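Local coordinates for protein glycerol-3-phosphate dehydrogenase [NAD(+)] 1 (Saccharomyces cerevisiae, PDB 4FGW) that catalyses the NAD-dependent interconversion of dihydroxyacetone phosphate and sn-glycerol 3-phosphate, driving the glycerol production that protects yeast cells under hyperosmotic stress, at residues M70-E75 with K81-I86; T47-V52 with V122-H127. All coordinates share one frame; numbering follows the deposited sequence.

Contact 1: M70-E75 with K81-I86; sequences MWVFEE and KLTEII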
loop_
_atom_site.group_PDB
_atom_site.type_symbol
_atom_site.label_atom_id
_atom_site.label_comp_id
_atom_site.label_asym_id
_atom_site.label_seq_id
_atom_site.Cartn_x
_atom_site.Cartn_y
_atom_site.Cartn_z
ATOM N N MET A 70 19.368 -2.253 -30.326
ATOM C CA MET A 70 18.456 -3.200 -29.699
ATOM C C MET A 70 18.616 -4.562 -30.348
ATOM O O MET A 70 18.363 -4.697 -31.549
ATOM C CB MET A 70 16.996 -2.721 -29.761
ATOM C CG MET A 70 16.019 -3.691 -29.100
ATOM S SD MET A 70 14.294 -3.167 -29.092
ATOM C CE MET A 70 13.898 -3.253 -30.821
ATOM N N TRP A 71 19.041 -5.570 -29.560
ATOM C CA TRP A 71 19.189 -6.918 -30.088
ATOM C C TRP A 71 17.826 -7.562 -30.307
ATOM O O TRP A 71 17.063 -7.761 -29.360
ATOM C CB TRP A 71 20.115 -7.814 -29.247
ATOM C CG TRP A 71 20.184 -9.214 -29.795
ATOM C CD1 TRP A 71 20.756 -9.605 -30.972
ATOM C CD2 TRP A 71 19.523 -10.375 -29.268
ATOM N NE1 TRP A 71 20.550 -10.948 -31.176
ATOM C CE2 TRP A 71 19.792 -11.447 -30.149
ATOM C CE3 TRP A 71 18.743 -10.617 -28.121
ATOM C CZ2 TRP A 71 19.316 -12.743 -29.918
ATOM C CZ3 TRP A 71 18.274 -11.902 -27.893
ATOM C CH2 TRP A 71 18.565 -12.949 -28.781
ATOM N N VAL A 72 17.537 -7.880 -31.573
ATOM C CA VAL A 72 16.295 -8.523 -31.996
ATOM C C VAL A 72 16.629 -9.915 -32.532
ATOM O O VAL A 72 17.424 -10.027 -33.464
ATOM C CB VAL A 72 15.528 -7.676 -33.057
ATOM C CG1 VAL A 72 14.174 -8.300 -33.395
ATOM C CG2 VAL A 72 15.357 -6.224 -32.611
ATOM N N PHE A 73 16.034 -10.971 -31.935
ATOM C CA PHE A 73 16.212 -12.341 -32.410
ATOM C C PHE A 73 15.461 -12.385 -33.743
ATOM O O PHE A 73 14.243 -12.194 -33.761
ATOM C CB PHE A 73 15.657 -13.375 -31.404
ATOM C CG PHE A 73 15.841 -14.813 -31.840
ATOM C CD1 PHE A 73 17.013 -15.502 -31.548
ATOM C CD2 PHE A 73 14.851 -15.473 -32.562
ATOM C CE1 PHE A 73 17.189 -16.824 -31.970
ATOM C CE2 PHE A 73 15.030 -16.794 -32.984
ATOM C CZ PHE A 73 16.197 -17.461 -32.685
ATOM N N GLU A 74 16.205 -12.525 -34.853
ATOM C CA GLU A 74 15.662 -12.500 -36.209
ATOM C C GLU A 74 14.497 -13.450 -36.474
ATOM O O GLU A 74 14.579 -14.652 -36.215
ATOM C CB GLU A 74 16.766 -12.623 -37.275
ATOM C CG GLU A 74 16.372 -12.105 -38.651
ATOM C CD GLU A 74 16.141 -10.608 -38.750
ATOM O OE1 GLU A 74 17.107 -9.878 -39.068
ATOM O OE2 GLU A 74 14.991 -10.167 -38.524
ATOM N N GLU A 75 13.404 -12.867 -36.976
ATOM C CA GLU A 75 12.150 -13.514 -37.350
ATOM C C GLU A 75 11.615 -12.793 -38.585
ATOM O O GLU A 75 11.904 -11.609 -38.776
ATOM C CB GLU A 75 11.119 -13.389 -36.211
ATOM C CG GLU A 75 11.322 -14.351 -35.056
ATOM C CD GLU A 75 10.246 -14.243 -33.995
ATOM O OE1 GLU A 75 10.467 -13.521 -32.997
ATOM O OE2 GLU A 75 9.171 -14.861 -34.172
ATOM N N LYS A 81 12.042 -9.199 -42.899
ATOM C CA LYS A 81 12.876 -9.170 -41.687
ATOM C C LYS A 81 12.357 -8.137 -40.683
ATOM O O LYS A 81 12.180 -6.969 -41.041
ATOM C CB LYS A 81 14.354 -8.873 -42.016
ATOM C CG LYS A 81 14.930 -9.633 -43.205
ATOM C CD LYS A 81 15.239 -8.689 -44.356
ATOM C CE LYS A 81 16.701 -8.308 -44.411
ATOM N NZ LYS A 81 16.944 -7.190 -45.361
ATOM N N LEU A 82 12.112 -8.577 -39.431
ATOM C CA LEU A 82 11.613 -7.735 -38.336
ATOM C C LEU A 82 12.569 -6.579 -38.024
ATOM O O LEU A 82 12.105 -5.460 -37.788
ATOM C CB LEU A 82 11.315 -8.584 -37.078
ATOM C CG LEU A 82 10.797 -7.867 -35.812
ATOM C CD1 LEU A 82 9.487 -7.125 -36.061
ATOM C CD2 LEU A 82 10.624 -8.843 -34.671
ATOM N N THR A 83 13.893 -6.844 -38.077
ATOM C CA THR A 83 14.958 -5.860 -37.837
ATOM C C THR A 83 14.880 -4.672 -38.803
ATOM O O THR A 83 15.128 -3.537 -38.395
ATOM C CB THR A 83 16.345 -6.520 -37.887
ATOM O OG1 THR A 83 16.486 -7.248 -39.110
ATOM C CG2 THR A 83 16.607 -7.430 -36.695
ATOM N N GLU A 84 14.511 -4.938 -40.073
ATOM C CA GLU A 84 14.386 -3.927 -41.127
ATOM C C GLU A 84 13.046 -3.186 -41.106
ATOM O O GLU A 84 12.982 -2.042 -41.560
ATOM C CB GLU A 84 14.697 -4.523 -42.504
ATOM C CG GLU A 84 16.091 -5.124 -42.617
ATOM C CD GLU A 84 17.257 -4.152 -42.605
ATOM O OE1 GLU A 84 17.658 -3.709 -41.502
ATOM O OE2 GLU A 84 17.802 -3.876 -43.699
ATOM N N ILE A 85 11.987 -3.829 -40.564
ATOM C CA ILE A 85 10.652 -3.238 -40.381
ATOM C C ILE A 85 10.780 -2.111 -39.331
ATOM O O ILE A 85 10.207 -1.030 -39.508
ATOM C CB ILE A 85 9.603 -4.334 -39.979
ATOM C CG1 ILE A 85 9.289 -5.268 -41.179
ATOM C CG2 ILE A 85 8.306 -3.719 -39.401
ATOM C CD1 ILE A 85 8.768 -6.680 -40.806
ATOM N N ILE A 86 11.573 -2.367 -38.269
ATOM C CA ILE A 86 11.867 -1.420 -37.188
ATOM C C ILE A 86 12.794 -0.296 -37.701
ATOM O O ILE A 86 12.558 0.869 -37.389
ATOM C CB ILE A 86 12.406 -2.160 -35.918
ATOM C CG1 ILE A 86 11.299 -3.030 -35.277
ATOM C CG2 ILE A 86 13.007 -1.192 -34.882
ATOM C CD1 ILE A 86 11.785 -4.311 -34.605
#
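Glu-74 and Glu-75, in the loop after strand 67-71, hold the first turn of helix 82-86 by two hydrogen bonds. In one, the hydroxyl OG1 of Thr-83 donates over 2.7 Å to OE1 of Glu-74, which accepts with its syn lone pair, on the side of OE2. The Glu-74 chain bends at its second torsion (chi2 67°), which brings the carboxylate onto Thr-83, the two side chains crossing at about a right angle, and lays OE1 3.4 Å from the methyl CG2 of that threonine. In the other, the amide N of Leu-82, just after the N-cap residue Lys-81, gives its hydrogen to the carbonyl O of Glu-75 at 3.1 Å. An amide of the first turn, which lacks a partner inside the helix, is thereby satisfied from the loop. The side chain of Glu-75 turns to other partners, a salt bridge to Lys-94 and a hydrogen bond to Tyr-95.

Apolar contacts line the inner side. Val-72 holds CG1 anti to its own amide nitrogen (chi1 -175°) and meets CD2 of Leu-82 at 3.8 Å, while its CB lies 3.8 Å from CG2 of Thr-83. Further in, CE of Met-70 comes only to 4.5 Å from CD1 of Ile-86.

The contact belongs to the beta-alpha-beta unit 67-71, 82-86, 105-108 of the Rossmann-type domain. Val-72 and Ile-86 both rest on Ala-107 of strand 105-108, and Val-72 also touches Ser-42; Ser-42 and Phe-73 are probable NAD(+)-binding residues. Behind strand 67-71, Trp-71 packs against helices 111-115 and 130-137.

Contact 2: T47-V52 with V122-H127; sequences TTIAKV and VFNIPH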
loop_
_atom_site.group_PDB
_atom_site.type_symbol
_atom_site.label_atom_id
_atom_site.label_comp_id
_atom_site.label_asym_id
_atom_site.label_seq_id
_atom_site.Cartn_x
_atom_site.Cartn_y
_atom_site.Cartn_z
ATOM N N THR A 47 11.350 -3.490 -26.128
ATOM C CA THR A 47 11.139 -2.416 -27.114
ATOM C C THR A 47 10.768 -1.112 -26.408
ATOM O O THR A 47 11.251 -0.045 -26.793
ATOM C CB THR A 47 10.088 -2.825 -28.160
ATOM O OG1 THR A 47 10.375 -4.137 -28.623
ATOM C CG2 THR A 47 10.025 -1.872 -29.341
ATOM N N THR A 48 9.912 -1.211 -25.376
ATOM C CA THR A 48 9.448 -0.089 -24.570
ATOM C C THR A 48 10.625 0.581 -23.849
ATOM O O THR A 48 10.793 1.792 -23.977
ATOM C CB THR A 48 8.320 -0.541 -23.627
ATOM O OG1 THR A 48 7.294 -1.180 -24.390
ATOM C CG2 THR A 48 7.726 0.609 -22.848
ATOM N N ILE A 49 11.454 -0.206 -23.138
ATOM C CA ILE A 49 12.612 0.338 -22.435
ATOM C C ILE A 49 13.649 0.951 -23.381
ATOM O O ILE A 49 14.264 1.960 -23.038
ATOM C CB ILE A 49 13.172 -0.609 -21.332
ATOM C CG1 ILE A 49 13.454 0.157 -20.026
ATOM C CG2 ILE A 49 14.390 -1.410 -21.783
ATOM C CD1 ILE A 49 12.229 0.444 -19.163
ATOM N N ALA A 50 13.774 0.382 -24.598
ATOM C CA ALA A 50 14.666 0.846 -25.659
ATOM C C ALA A 50 14.188 2.185 -26.238
ATOM O O ALA A 50 15.017 2.997 -26.647
ATOM C CB ALA A 50 14.752 -0.199 -26.748
ATOM N N LYS A 51 12.853 2.415 -26.252
ATOM C CA LYS A 51 12.213 3.654 -26.711
ATOM C C LYS A 51 12.505 4.767 -25.688
ATOM O O LYS A 51 12.854 5.883 -26.083
ATOM C CB LYS A 51 10.695 3.440 -26.882
ATOM C CG LYS A 51 9.908 4.678 -27.310
ATOM C CD LYS A 51 8.410 4.418 -27.282
ATOM C CE LYS A 51 7.587 5.633 -27.630
ATOM N NZ LYS A 51 7.423 6.553 -26.477
ATOM N N VAL A 52 12.379 4.439 -24.380
ATOM C CA VAL A 52 12.644 5.306 -23.224
ATOM C C VAL A 52 14.122 5.773 -23.259
ATOM O O VAL A 52 14.400 6.973 -23.140
ATOM C CB VAL A 52 12.278 4.554 -21.910
ATOM C CG1 VAL A 52 12.896 5.204 -20.672
ATOM C CG2 VAL A 52 10.765 4.420 -21.754
ATOM N N VAL A 122 21.318 -2.943 -21.189
ATOM C CA VAL A 122 20.017 -3.017 -20.524
ATOM C C VAL A 122 19.442 -4.392 -20.899
ATOM O O VAL A 122 19.112 -4.619 -22.064
ATOM C CB VAL A 122 19.075 -1.839 -20.901
ATOM C CG1 VAL A 122 17.751 -1.933 -20.149
ATOM C CG2 VAL A 122 19.742 -0.493 -20.639
ATOM N N PHE A 123 19.420 -5.341 -19.945
ATOM C CA PHE A 123 18.898 -6.684 -20.216
ATOM C C PHE A 123 17.400 -6.669 -20.024
ATOM O O PHE A 123 16.914 -6.278 -18.960
ATOM C CB PHE A 123 19.539 -7.736 -19.307
ATOM C CG PHE A 123 20.997 -7.987 -19.581
ATOM C CD1 PHE A 123 21.981 -7.323 -18.856
ATOM C CD2 PHE A 123 21.393 -8.898 -20.557
ATOM C CE1 PHE A 123 23.334 -7.574 -19.100
ATOM C CE2 PHE A 123 22.745 -9.142 -20.801
ATOM C CZ PHE A 123 23.706 -8.485 -20.067
ATOM N N ASN A 124 16.668 -7.051 -21.067
ATOM C CA ASN A 124 15.211 -7.081 -21.034
ATOM C C ASN A 124 14.650 -8.231 -21.883
ATOM O O ASN A 124 13.950 -8.022 -22.878
ATOM C CB ASN A 124 14.630 -5.708 -21.407
ATOM C CG ASN A 124 13.253 -5.448 -20.860
ATOM O OD1 ASN A 124 12.871 -4.300 -20.634
ATOM N ND2 ASN A 124 12.475 -6.500 -20.628
ATOM N N ILE A 125 14.864 -9.457 -21.416
ATOM C CA ILE A 125 14.381 -10.670 -22.077
ATOM C C ILE A 125 13.736 -11.568 -21.056
ATOM O O ILE A 125 14.000 -11.406 -19.896
ATOM C CB ILE A 125 15.532 -11.505 -22.719
ATOM C CG1 ILE A 125 16.391 -12.139 -21.647
ATOM C CG2 ILE A 125 16.379 -10.693 -23.626
ATOM C CD1 ILE A 125 17.661 -11.467 -21.467
ATOM N N PRO A 126 12.922 -12.535 -21.473
ATOM C CA PRO A 126 12.298 -13.422 -20.475
ATOM C C PRO A 126 13.362 -14.275 -19.766
ATOM O O PRO A 126 14.390 -14.627 -20.352
ATOM C CB PRO A 126 11.343 -14.295 -21.307
ATOM C CG PRO A 126 11.236 -13.632 -22.635
ATOM C CD PRO A 126 12.522 -12.911 -22.845
ATOM N N HIS A 127 13.109 -14.576 -18.491
ATOM C CA HIS A 127 13.954 -15.329 -17.553
ATOM C C HIS A 127 14.575 -16.612 -18.119
ATOM O O HIS A 127 15.741 -16.905 -17.841
ATOM C CB HIS A 127 13.153 -15.608 -16.267
ATOM C CG HIS A 127 12.469 -14.385 -15.730
ATOM N ND1 HIS A 127 11.554 -13.662 -16.498
ATOM C CD2 HIS A 127 12.578 -13.795 -14.517
ATOM C CE1 HIS A 127 11.175 -12.644 -15.740
ATOM N NE2 HIS A 127 11.751 -12.689 -14.535
#
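Ile-49 lays its methyl CG2 over the end of strand 120-123, against CG1 of Val-122 and the side chain of Asn-124. This is helix-on-sheet packing in a Rossmann-type nucleotide-binding domain: Gly-41, Gly-43 and Gly-46 fit the GxGxxG pattern, running from the turn after strand 35-40 into the first turn of helix 44-59. No hydrogen bond joins 47-52 to 122-127, and the link is made by a single helix residue reaching two residues on the same side of the strand and its extension.

The approaches differ. Ile-49 and Val-122 meet obliquely, whereas Asn-124 lies at about a right angle to Ile-49; its CG is anti to the backbone nitrogen (chi1 -155°), and the end of the side chain lies against CG2 and CB of Ile-49. Backbone bonds tie this segment to strand 35-40: Val-122 pairs with Thr-38 and Ile-40, and Asn-124 with Ile-40. Val-39 of that strand touches both Ile-49 and Val-122, completing a small apolar cluster between helix and sheet. Asn-124 also approaches Trp-45 of the same helix as Ile-49, which places this packing next to the helix start that by similarity binds NAD(+). On the other side of the sheet, Phe-123 packs on helix 164-172. At the apolar core of the contact, CG2 of Ile-49 stands 3.8 Å from CG1 of Val-122.

Contacts 1 and 2 lie about 14 Å apart, centre to centre, in the N-terminal Rossmann-type domain, and both reach its large mixed sheet. Along the chain the order is 47-52, 70-75, 81-86, 122-127, so contact 1 is nested inside the loop that contact 2 closes. Strand 35-40 runs between strands 67-71 and 120-123 in the sheet, and helix 44-59 bridges the two sites: SD of Met-70 packs 3.8 Å from CB of Ala-50. Both contacts lie at the C-terminal ends of strands 67-71 and 120-123, which flank strand 35-40 and the glycine-rich turn after it, where by similarity NAD(+) binds.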